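Local atomic coordinates of uronate isomerase (Bacillus halodurans C-125, PDB entry 3HKA), a protein that probably interconverts D-fructuronate and its aldose isomer, as a zinc-binding uronate isomerase of the amidohydrolase superfamily. Residues T27-P32 with S354-L359; K295-M300 with M320-W325. One frame throughout, in Å; residues are numbered along the deposited sequence.

Interaction 1 (T27-P32 with S354-L359). With ZN (zinc ion), chain F; FIX (D-fructuronic acid), chain D.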
ATOM      1  N   THR A  27     -23.363  -8.074  -9.237  1.00 23.18           N
ATOM      2  CA  THR A  27     -22.952  -9.183 -10.087  1.00 22.12           C
ATOM      3  C   THR A  27     -23.353  -8.840 -11.505  1.00 22.52           C
ATOM      4  O   THR A  27     -23.998  -7.818 -11.759  1.00 19.96           O
ATOM      5  CB  THR A  27     -23.675 -10.505  -9.741  1.00 22.26           C
ATOM      6  OG1 THR A  27     -24.990 -10.493 -10.321  1.00 21.85           O
ATOM      7  CG2 THR A  27     -23.784 -10.682  -8.233  1.00 21.77           C
ATOM      8  N   HIS A  28     -22.967  -9.710 -12.425  1.00 24.08           N
ATOM      9  CA  HIS A  28     -23.303  -9.557 -13.824  1.00 25.75           C
ATOM     10  C   HIS A  28     -24.083 -10.805 -14.227  1.00 26.51           C
ATOM     11  O   HIS A  28     -23.907 -11.349 -15.315  1.00 26.49           O
ATOM     12  CB  HIS A  28     -22.028  -9.399 -14.646  1.00 26.01           C
ATOM     13  CG  HIS A  28     -21.344  -8.086 -14.424  1.00 26.71           C
ATOM     14  ND1 HIS A  28     -21.693  -6.942 -15.107  1.00 26.70           N
ATOM     15  CD2 HIS A  28     -20.385  -7.718 -13.541  1.00 25.26           C
ATOM     16  CE1 HIS A  28     -20.980  -5.925 -14.656  1.00 27.28           C
ATOM     17  NE2 HIS A  28     -20.179  -6.370 -13.705  1.00 25.38           N
ATOM     18  N   LEU A  29     -24.935 -11.257 -13.310  1.00 25.89           N
ATOM     19  CA  LEU A  29     -25.784 -12.420 -13.542  1.00 26.83           C
ATOM     20  C   LEU A  29     -27.190 -11.896 -13.807  1.00 26.62           C
ATOM     21  O   LEU A  29     -27.501 -10.753 -13.475  1.00 26.31           O
ATOM     22  CB  LEU A  29     -25.810 -13.328 -12.310  1.00 27.25           C
ATOM     23  CG  LEU A  29     -24.476 -13.880 -11.808  1.00 27.29           C
ATOM     24  CD1 LEU A  29     -24.724 -14.751 -10.580  1.00 26.33           C
ATOM     25  CD2 LEU A  29     -23.797 -14.678 -12.910  1.00 26.83           C
ATOM     26  N   PHE A  30     -28.036 -12.728 -14.405  1.00 26.97           N
ATOM     27  CA  PHE A  30     -29.409 -12.336 -14.707  1.00 27.35           C
ATOM     28  C   PHE A  30     -30.364 -13.448 -14.308  1.00 29.35           C
ATOM     29  O   PHE A  30     -29.969 -14.609 -14.219  1.00 30.02           O
ATOM     30  CB  PHE A  30     -29.572 -12.072 -16.203  1.00 26.83           C
ATOM     31  CG  PHE A  30     -28.767 -10.917 -16.708  1.00 27.13           C
ATOM     32  CD1 PHE A  30     -29.292  -9.628 -16.696  1.00 26.16           C
ATOM     33  CD2 PHE A  30     -27.484 -11.115 -17.204  1.00 25.79           C
ATOM     34  CE1 PHE A  30     -28.548  -8.551 -17.174  1.00 26.91           C
ATOM     35  CE2 PHE A  30     -26.730 -10.041 -17.683  1.00 26.40           C
ATOM     36  CZ  PHE A  30     -27.267  -8.757 -17.667  1.00 25.84           C
ATOM     37  N   SER A  31     -31.620 -13.092 -14.071  1.00 31.21           N
ATOM     38  CA  SER A  31     -32.622 -14.081 -13.706  1.00 33.21           C
ATOM     39  C   SER A  31     -32.720 -15.061 -14.878  1.00 34.07           C
ATOM     40  O   SER A  31     -32.687 -14.655 -16.036  1.00 32.73           O
ATOM     41  CB  SER A  31     -33.971 -13.404 -13.469  1.00 33.53           C
ATOM     42  OG  SER A  31     -34.885 -14.293 -12.848  1.00 36.58           O
ATOM     43  N   PRO A  32     -32.839 -16.365 -14.587  1.00 36.10           N
ATOM     44  CA  PRO A  32     -32.935 -17.422 -15.601  1.00 37.72           C
ATOM     45  C   PRO A  32     -33.880 -17.130 -16.765  1.00 38.61           C
ATOM     46  O   PRO A  32     -33.574 -17.450 -17.913  1.00 39.36           O
ATOM     47  CB  PRO A  32     -33.380 -18.632 -14.786  1.00 37.94           C
ATOM     48  CG  PRO A  32     -32.705 -18.400 -13.477  1.00 39.25           C
ATOM     49  CD  PRO A  32     -32.965 -16.932 -13.234  1.00 36.83           C
ATOM     50  N   SER A 354     -19.503 -10.478  -5.424  1.00 22.75           N
ATOM     51  CA  SER A 354     -18.817 -11.420  -6.312  1.00 23.52           C
ATOM     52  C   SER A 354     -18.477 -10.899  -7.703  1.00 23.24           C
ATOM     53  O   SER A 354     -17.470 -11.296  -8.285  1.00 23.75           O
ATOM     54  CB  SER A 354     -19.649 -12.691  -6.472  1.00 23.89           C
ATOM     55  OG  SER A 354     -20.801 -12.434  -7.257  1.00 23.53           O
ATOM     56  N   ASP A 355     -19.323 -10.028  -8.240  1.00 23.77           N
ATOM     57  CA  ASP A 355     -19.109  -9.498  -9.585  1.00 24.14           C
ATOM     58  C   ASP A 355     -19.175 -10.664 -10.565  1.00 23.58           C
ATOM     59  O   ASP A 355     -18.629 -10.596 -11.666  1.00 23.08           O
ATOM     60  CB  ASP A 355     -17.733  -8.840  -9.696  1.00 25.75           C
ATOM     61  CG  ASP A 355     -17.810  -7.432 -10.235  1.00 26.89           C
ATOM     62  OD1 ASP A 355     -18.494  -7.223 -11.259  1.00 26.71           O
ATOM     63  OD2 ASP A 355     -17.184  -6.535  -9.633  1.00 25.65           O
ATOM     64  N   ALA A 356     -19.847 -11.734 -10.153  1.00 23.75           N
ATOM     65  CA  ALA A 356     -19.956 -12.928 -10.976  1.00 23.83           C
ATOM     66  C   ALA A 356     -20.525 -12.637 -12.354  1.00 24.31           C
ATOM     67  O   ALA A 356     -21.543 -11.960 -12.489  1.00 23.57           O
ATOM     68  CB  ALA A 356     -20.814 -13.980 -10.267  1.00 25.33           C
ATOM     69  N   ARG A 357     -19.838 -13.144 -13.372  1.00 24.36           N
ATOM     70  CA  ARG A 357     -20.263 -12.998 -14.757  1.00 26.80           C
ATOM     71  C   ARG A 357     -20.774 -14.361 -15.214  1.00 26.56           C
ATOM     72  O   ARG A 357     -21.594 -14.459 -16.127  1.00 24.98           O
ATOM     73  CB  ARG A 357     -19.090 -12.556 -15.633  1.00 28.80           C
ATOM     74  CG  ARG A 357     -18.867 -11.053 -15.644  1.00 31.38           C
ATOM     75  CD  ARG A 357     -17.620 -10.680 -16.437  1.00 34.30           C
ATOM     76  NE  ARG A 357     -17.518  -9.237 -16.648  1.00 35.03           N
ATOM     77  CZ  ARG A 357     -18.302  -8.545 -17.468  1.00 36.79           C
ATOM     78  NH1 ARG A 357     -19.251  -9.164 -18.158  1.00 37.54           N
ATOM     79  NH2 ARG A 357     -18.139  -7.235 -17.602  1.00 36.32           N
ATOM     80  N   VAL A 358     -20.275 -15.408 -14.565  1.00 27.92           N
ATOM     81  CA  VAL A 358     -20.681 -16.777 -14.859  1.00 26.85           C
ATOM     82  C   VAL A 358     -21.304 -17.336 -13.579  1.00 28.93           C
ATOM     83  O   VAL A 358     -20.681 -17.307 -12.513  1.00 28.65           O
ATOM     84  CB  VAL A 358     -19.474 -17.650 -15.274  1.00 27.97           C
ATOM     85  CG1 VAL A 358     -19.950 -19.050 -15.648  1.00 26.38           C
ATOM     86  CG2 VAL A 358     -18.739 -17.006 -16.444  1.00 24.79           C
ATOM     87  N   LEU A 359     -22.534 -17.829 -13.695  1.00 27.20           N
ATOM     88  CA  LEU A 359     -23.281 -18.374 -12.562  1.00 27.46           C
ATOM     89  C   LEU A 359     -22.493 -19.147 -11.504  1.00 27.34           C
ATOM     90  O   LEU A 359     -22.581 -18.839 -10.317  1.00 26.48           O
ATOM     91  CB  LEU A 359     -24.417 -19.261 -13.075  1.00 27.57           C
ATOM     92  CG  LEU A 359     -25.279 -19.920 -11.996  1.00 28.94           C
ATOM     93  CD1 LEU A 359     -25.988 -18.847 -11.181  1.00 27.19           C
ATOM     94  CD2 LEU A 359     -26.297 -20.855 -12.651  1.00 27.41           C
TER
HETATM   95 ZN    ZN F 430     -19.033  -5.449 -12.158  1.00 26.21          ZN
HETATM   96  O1A FIX D 428     -19.325  -3.648 -13.205  1.00 24.51           O
HETATM   97  C1  FIX D 428     -18.307  -3.287 -13.844  1.00 26.44           C
HETATM   98  O1B FIX D 428     -18.226  -2.282 -14.573  1.00 26.14           O
HETATM   99  C2  FIX D 428     -17.042  -4.159 -13.717  1.00 30.28           C
HETATM  100  O2  FIX D 428     -17.128  -4.942 -12.521  1.00 28.87           O
HETATM  101  C3  FIX D 428     -16.887  -5.063 -14.966  1.00 32.56           C
HETATM  102  O3  FIX D 428     -16.837  -4.224 -16.140  1.00 34.06           O
HETATM  103  C4  FIX D 428     -15.617  -5.964 -15.016  1.00 34.60           C
HETATM  104  O4  FIX D 428     -15.433  -6.499 -16.340  1.00 36.72           O
HETATM  105  C5  FIX D 428     -15.672  -7.153 -14.015  1.00 37.68           C
HETATM  106  O5  FIX D 428     -16.738  -7.727 -13.765  1.00 39.85           O
HETATM  107  C6  FIX D 428     -14.398  -7.626 -13.327  1.00 36.39           C
HETATM  108  O6  FIX D 428     -14.682  -8.293 -12.102  1.00 38.43           O
HETATM  109  O   HOH W   1     -24.431 -14.092 -16.714  1.00 26.97           O
HETATM  110  O   HOH W   2     -22.324 -12.252 -17.539  1.00 35.02           O
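H28 and R357 lie side by side and point the same way, the imidazole against one face of the guanidinium with the two planes only 5° apart and their centres 4.4 Å apart. Followed outward along the histidine, CB meets A356 O at 3.4 Å and R357 CG at 3.7 Å, near the start of the arginine side chain. CG, anti to the carbonyl carbon (chi1 -70°), also faces R357 CG and turns the ring to lie against the guanidinium, with R357 NH2 over its centre. At the ring edge CD2 approaches D355 OD1, whose carboxylate is nearly coplanar with the imidazole, CE1 comes within 3.2 Å of D-fructuronate O1A, and NE2 ends on the zinc at 2.1 Å. D355 OD1 binds the same ion, as does H26 from outside the two segments, and in this complex the ligand chelates it through O1A and O2. The other carboxylate oxygen, D355 OD2, is held by H353. H28 N donates to A356 O over 2.7 Å, which joins the two backbones, while L29 packs its CG on A356 CB. R357 NH2 reaches ligand O4 at 3.1 Å, and NE adds weak bonds to O4 and O5. With an alanine here in place of R357, O4 would probably lose this donor and the H28 ring its stacked guanidinium. The His-x-His pair H26 and H28 after strand 22-24, joined by the aspartate D355, is the metal site of the amidohydrolase superfamily.

Interaction 2 (K295-M300 with M320-W325). With FIX (D-fructuronic acid), chain D.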
ATOM      1  N   LYS A 295     -27.835   9.102  -0.944  1.00 23.08           N
ATOM      2  CA  LYS A 295     -27.040   8.002  -0.422  1.00 22.09           C
ATOM      3  C   LYS A 295     -26.098   7.550  -1.528  1.00 22.19           C
ATOM      4  O   LYS A 295     -26.477   7.512  -2.703  1.00 20.20           O
ATOM      5  CB  LYS A 295     -27.940   6.845  -0.006  1.00 25.43           C
ATOM      6  CG  LYS A 295     -28.973   7.197   1.058  1.00 29.05           C
ATOM      7  CD  LYS A 295     -29.876   5.996   1.308  1.00 33.76           C
ATOM      8  CE  LYS A 295     -31.059   6.336   2.196  1.00 36.50           C
ATOM      9  NZ  LYS A 295     -31.983   5.164   2.331  1.00 38.51           N
ATOM     10  N   PHE A 296     -24.876   7.197  -1.151  1.00 20.52           N
ATOM     11  CA  PHE A 296     -23.873   6.776  -2.120  1.00 19.43           C
ATOM     12  C   PHE A 296     -23.191   5.477  -1.727  1.00 19.82           C
ATOM     13  O   PHE A 296     -22.737   5.322  -0.592  1.00 19.70           O
ATOM     14  CB  PHE A 296     -22.791   7.852  -2.253  1.00 19.49           C
ATOM     15  CG  PHE A 296     -23.307   9.201  -2.657  1.00 19.48           C
ATOM     16  CD1 PHE A 296     -23.291   9.596  -3.993  1.00 17.18           C
ATOM     17  CD2 PHE A 296     -23.781  10.090  -1.702  1.00 19.49           C
ATOM     18  CE1 PHE A 296     -23.739  10.857  -4.365  1.00 18.32           C
ATOM     19  CE2 PHE A 296     -24.231  11.351  -2.064  1.00 16.97           C
ATOM     20  CZ  PHE A 296     -24.211  11.739  -3.399  1.00 18.17           C
ATOM     21  N   LEU A 297     -23.135   4.541  -2.668  1.00 19.10           N
ATOM     22  CA  LEU A 297     -22.448   3.266  -2.474  1.00 18.63           C
ATOM     23  C   LEU A 297     -21.195   3.431  -3.327  1.00 18.35           C
ATOM     24  O   LEU A 297     -21.292   3.788  -4.501  1.00 18.24           O
ATOM     25  CB  LEU A 297     -23.285   2.102  -3.009  1.00 19.10           C
ATOM     26  CG  LEU A 297     -24.379   1.520  -2.110  1.00 21.13           C
ATOM     27  CD1 LEU A 297     -25.428   0.820  -2.970  1.00 23.09           C
ATOM     28  CD2 LEU A 297     -23.763   0.556  -1.107  1.00 19.60           C
ATOM     29  N   VAL A 298     -20.025   3.182  -2.749  1.00 17.63           N
ATOM     30  CA  VAL A 298     -18.780   3.356  -3.496  1.00 16.49           C
ATOM     31  C   VAL A 298     -17.784   2.214  -3.343  1.00 15.39           C
ATOM     32  O   VAL A 298     -17.651   1.619  -2.276  1.00 16.85           O
ATOM     33  CB  VAL A 298     -18.054   4.665  -3.073  1.00 14.82           C
ATOM     34  CG1 VAL A 298     -16.725   4.819  -3.836  1.00 17.10           C
ATOM     35  CG2 VAL A 298     -18.940   5.862  -3.343  1.00 14.52           C
ATOM     36  N   THR A 299     -17.099   1.909  -4.438  1.00 14.96           N
ATOM     37  CA  THR A 299     -16.054   0.902  -4.438  1.00 15.19           C
ATOM     38  C   THR A 299     -15.029   1.455  -5.421  1.00 14.18           C
ATOM     39  O   THR A 299     -15.400   2.046  -6.434  1.00 16.26           O
ATOM     40  CB  THR A 299     -16.566  -0.492  -4.894  1.00 15.35           C
ATOM     41  OG1 THR A 299     -15.589  -1.482  -4.542  1.00 16.09           O
ATOM     42  CG2 THR A 299     -16.809  -0.530  -6.418  1.00 13.66           C
ATOM     43  N   MET A 300     -13.745   1.303  -5.115  1.00 15.12           N
ATOM     44  CA  MET A 300     -12.717   1.833  -5.999  1.00 15.46           C
ATOM     45  C   MET A 300     -11.752   0.755  -6.474  1.00 14.22           C
ATOM     46  O   MET A 300     -11.474  -0.211  -5.761  1.00 14.52           O
ATOM     47  CB  MET A 300     -11.985   2.987  -5.297  1.00 15.67           C
ATOM     48  CG  MET A 300     -12.942   4.115  -4.897  1.00 14.34           C
ATOM     49  SD  MET A 300     -12.155   5.548  -4.126  1.00 16.25           S
ATOM     50  CE  MET A 300     -11.735   6.518  -5.613  1.00 13.37           C
ATOM     51  N   MET A 320     -21.621   4.429   1.897  1.00 19.61           N
ATOM     52  CA  MET A 320     -21.508   3.034   2.285  1.00 18.65           C
ATOM     53  C   MET A 320     -20.500   2.463   1.307  1.00 18.94           C
ATOM     54  O   MET A 320     -20.725   2.511   0.101  1.00 19.32           O
ATOM     55  CB  MET A 320     -22.849   2.306   2.139  1.00 19.07           C
ATOM     56  CG  MET A 320     -22.772   0.798   2.415  1.00 21.47           C
ATOM     57  SD  MET A 320     -22.021   0.355   4.010  1.00 23.20           S
ATOM     58  CE  MET A 320     -23.312   0.875   5.156  1.00 21.53           C
ATOM     59  N   ILE A 321     -19.377   1.959   1.803  1.00 19.50           N
ATOM     60  CA  ILE A 321     -18.391   1.395   0.897  1.00 20.32           C
ATOM     61  C   ILE A 321     -18.624  -0.095   0.811  1.00 20.35           C
ATOM     62  O   ILE A 321     -19.053  -0.731   1.782  1.00 20.20           O
ATOM     63  CB  ILE A 321     -16.935   1.685   1.342  1.00 22.33           C
ATOM     64  CG1 ILE A 321     -16.650   1.075   2.712  1.00 23.27           C
ATOM     65  CG2 ILE A 321     -16.704   3.193   1.362  1.00 22.89           C
ATOM     66  CD1 ILE A 321     -15.203   1.259   3.160  1.00 25.85           C
ATOM     67  N   PHE A 322     -18.357  -0.655  -0.361  1.00 19.70           N
ATOM     68  CA  PHE A 322     -18.586  -2.074  -0.558  1.00 20.20           C
ATOM     69  C   PHE A 322     -17.538  -2.750  -1.412  1.00 19.83           C
ATOM     70  O   PHE A 322     -16.885  -2.115  -2.243  1.00 20.09           O
ATOM     71  CB  PHE A 322     -19.960  -2.280  -1.211  1.00 19.05           C
ATOM     72  CG  PHE A 322     -20.017  -1.849  -2.653  1.00 21.28           C
ATOM     73  CD1 PHE A 322     -19.755  -2.760  -3.676  1.00 21.25           C
ATOM     74  CD2 PHE A 322     -20.314  -0.532  -2.992  1.00 20.86           C
ATOM     75  CE1 PHE A 322     -19.791  -2.370  -5.013  1.00 20.20           C
ATOM     76  CE2 PHE A 322     -20.353  -0.128  -4.331  1.00 22.36           C
ATOM     77  CZ  PHE A 322     -20.090  -1.052  -5.344  1.00 20.81           C
ATOM     78  N   GLY A 323     -17.408  -4.051  -1.176  1.00 19.72           N
ATOM     79  CA  GLY A 323     -16.520  -4.927  -1.916  1.00 19.21           C
ATOM     80  C   GLY A 323     -15.056  -4.636  -2.174  1.00 20.05           C
ATOM     81  O   GLY A 323     -14.531  -3.562  -1.877  1.00 18.25           O
ATOM     82  N   CYS A 324     -14.406  -5.662  -2.719  1.00 18.63           N
ATOM     83  CA  CYS A 324     -13.002  -5.639  -3.114  1.00 19.76           C
ATOM     84  C   CYS A 324     -13.135  -5.900  -4.606  1.00 20.14           C
ATOM     85  O   CYS A 324     -13.097  -7.036  -5.086  1.00 20.85           O
ATOM     86  CB  CYS A 324     -12.239  -6.757  -2.414  1.00 21.11           C
ATOM     87  SG  CYS A 324     -12.329  -6.608  -0.608  1.00 19.14           S
ATOM     88  N   TRP A 325     -13.320  -4.805  -5.324  1.00 18.46           N
ATOM     89  CA  TRP A 325     -13.562  -4.817  -6.750  1.00 19.51           C
ATOM     90  C   TRP A 325     -12.464  -5.164  -7.748  1.00 19.98           C
ATOM     91  O   TRP A 325     -11.378  -4.582  -7.738  1.00 19.35           O
ATOM     92  CB  TRP A 325     -14.172  -3.457  -7.122  1.00 17.46           C
ATOM     93  CG  TRP A 325     -14.653  -3.323  -8.532  1.00 18.66           C
ATOM     94  CD1 TRP A 325     -15.297  -4.272  -9.279  1.00 17.78           C
ATOM     95  CD2 TRP A 325     -14.620  -2.135  -9.335  1.00 18.04           C
ATOM     96  NE1 TRP A 325     -15.673  -3.743 -10.493  1.00 18.42           N
ATOM     97  CE2 TRP A 325     -15.268  -2.435 -10.554  1.00 17.77           C
ATOM     98  CE3 TRP A 325     -14.109  -0.843  -9.141  1.00 18.40           C
ATOM     99  CZ2 TRP A 325     -15.415  -1.490 -11.578  1.00 17.72           C
ATOM    100  CZ3 TRP A 325     -14.258   0.100 -10.158  1.00 16.35           C
ATOM    101  CH2 TRP A 325     -14.906  -0.232 -11.361  1.00 18.04           C
TER
HETATM  102  O1A FIX D 428     -19.325  -3.648 -13.205  1.00 24.51           O
HETATM  103  C1  FIX D 428     -18.307  -3.287 -13.844  1.00 26.44           C
HETATM  104  O1B FIX D 428     -18.226  -2.282 -14.573  1.00 26.14           O
HETATM  105  C2  FIX D 428     -17.042  -4.159 -13.717  1.00 30.28           C
HETATM  106  O2  FIX D 428     -17.128  -4.942 -12.521  1.00 28.87           O
HETATM  107  C3  FIX D 428     -16.887  -5.063 -14.966  1.00 32.56           C
HETATM  108  O3  FIX D 428     -16.837  -4.224 -16.140  1.00 34.06           O
HETATM  109  C4  FIX D 428     -15.617  -5.964 -15.016  1.00 34.60           C
HETATM  110  O4  FIX D 428     -15.433  -6.499 -16.340  1.00 36.72           O
HETATM  111  C5  FIX D 428     -15.672  -7.153 -14.015  1.00 37.68           C
HETATM  112  O5  FIX D 428     -16.738  -7.727 -13.765  1.00 39.85           O
HETATM  113  C6  FIX D 428     -14.398  -7.626 -13.327  1.00 36.39           C
HETATM  114  O6  FIX D 428     -14.682  -8.293 -12.102  1.00 38.43           O
HETATM  115  O   HOH W   3     -12.936  -2.035  -4.487  1.00 13.60           O
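T299 OG1 donates to F322 O over 2.7 Å, nearly in line with the carbonyl, and the same hydroxyl accepts from a water. That water also donates to M300 O and accepts from W325 N, so a single molecule bridges both segments where the strand pairing has ended. Putting OG1 anti to the backbone N (chi1 -165°) aims it at F322 O and turns CG2 onto the aromatic rings. Beyond the water, W325 NE1 gives D-fructuronate O2 an almost straight bond, 2.8 Å long with 174° at the hydrogen. Backbone bonds join the strands themselves: M320 N to F296 O, V298 N to M320 O and F322 N to V298 O, in parallel register with L297 beside M320 and V298 beside I321. The pairing is that of a beta-alpha-beta unit in which helix 306-315 connects neighbouring parallel strands. T299 packs against two aromatic rings. Its CB stands over the face of the F322 ring, a CH-pi contact 3.7 Å from the centroid, while CG2 meets the W325 indole near CE3, 3.8 Å away. The F322 ring turns its edge to the L297 backbone, and L297 CB touches F322 CE2 at 3.9 Å. Farther back, L297 CD2 meets M320 CG at 3.7 Å, where F411 of helix 393-412 packs against both residues.

In the fold
From the N terminus, the chain leaves strand 22-24 and enters the loop holding 27-32, which 354-359 comes back to meet, so that interaction 1 closes a loop of more than 300 residues. Nested inside it, interaction 2 closes a far shorter one, strand 296-300 being rejoined by 320-325 after helix 306-315. The outer closure ties the loop after strand 22-24 to the loop ahead of helix 361-386; the inner one joins neighbouring strands of the central sheet. Their centres are about 18 Å apart, yet they touch where D355 OD2 comes within 3.0 Å of W325 CD1, and both reach the same D-fructuronate, one through the zinc and R357, the other through an indole.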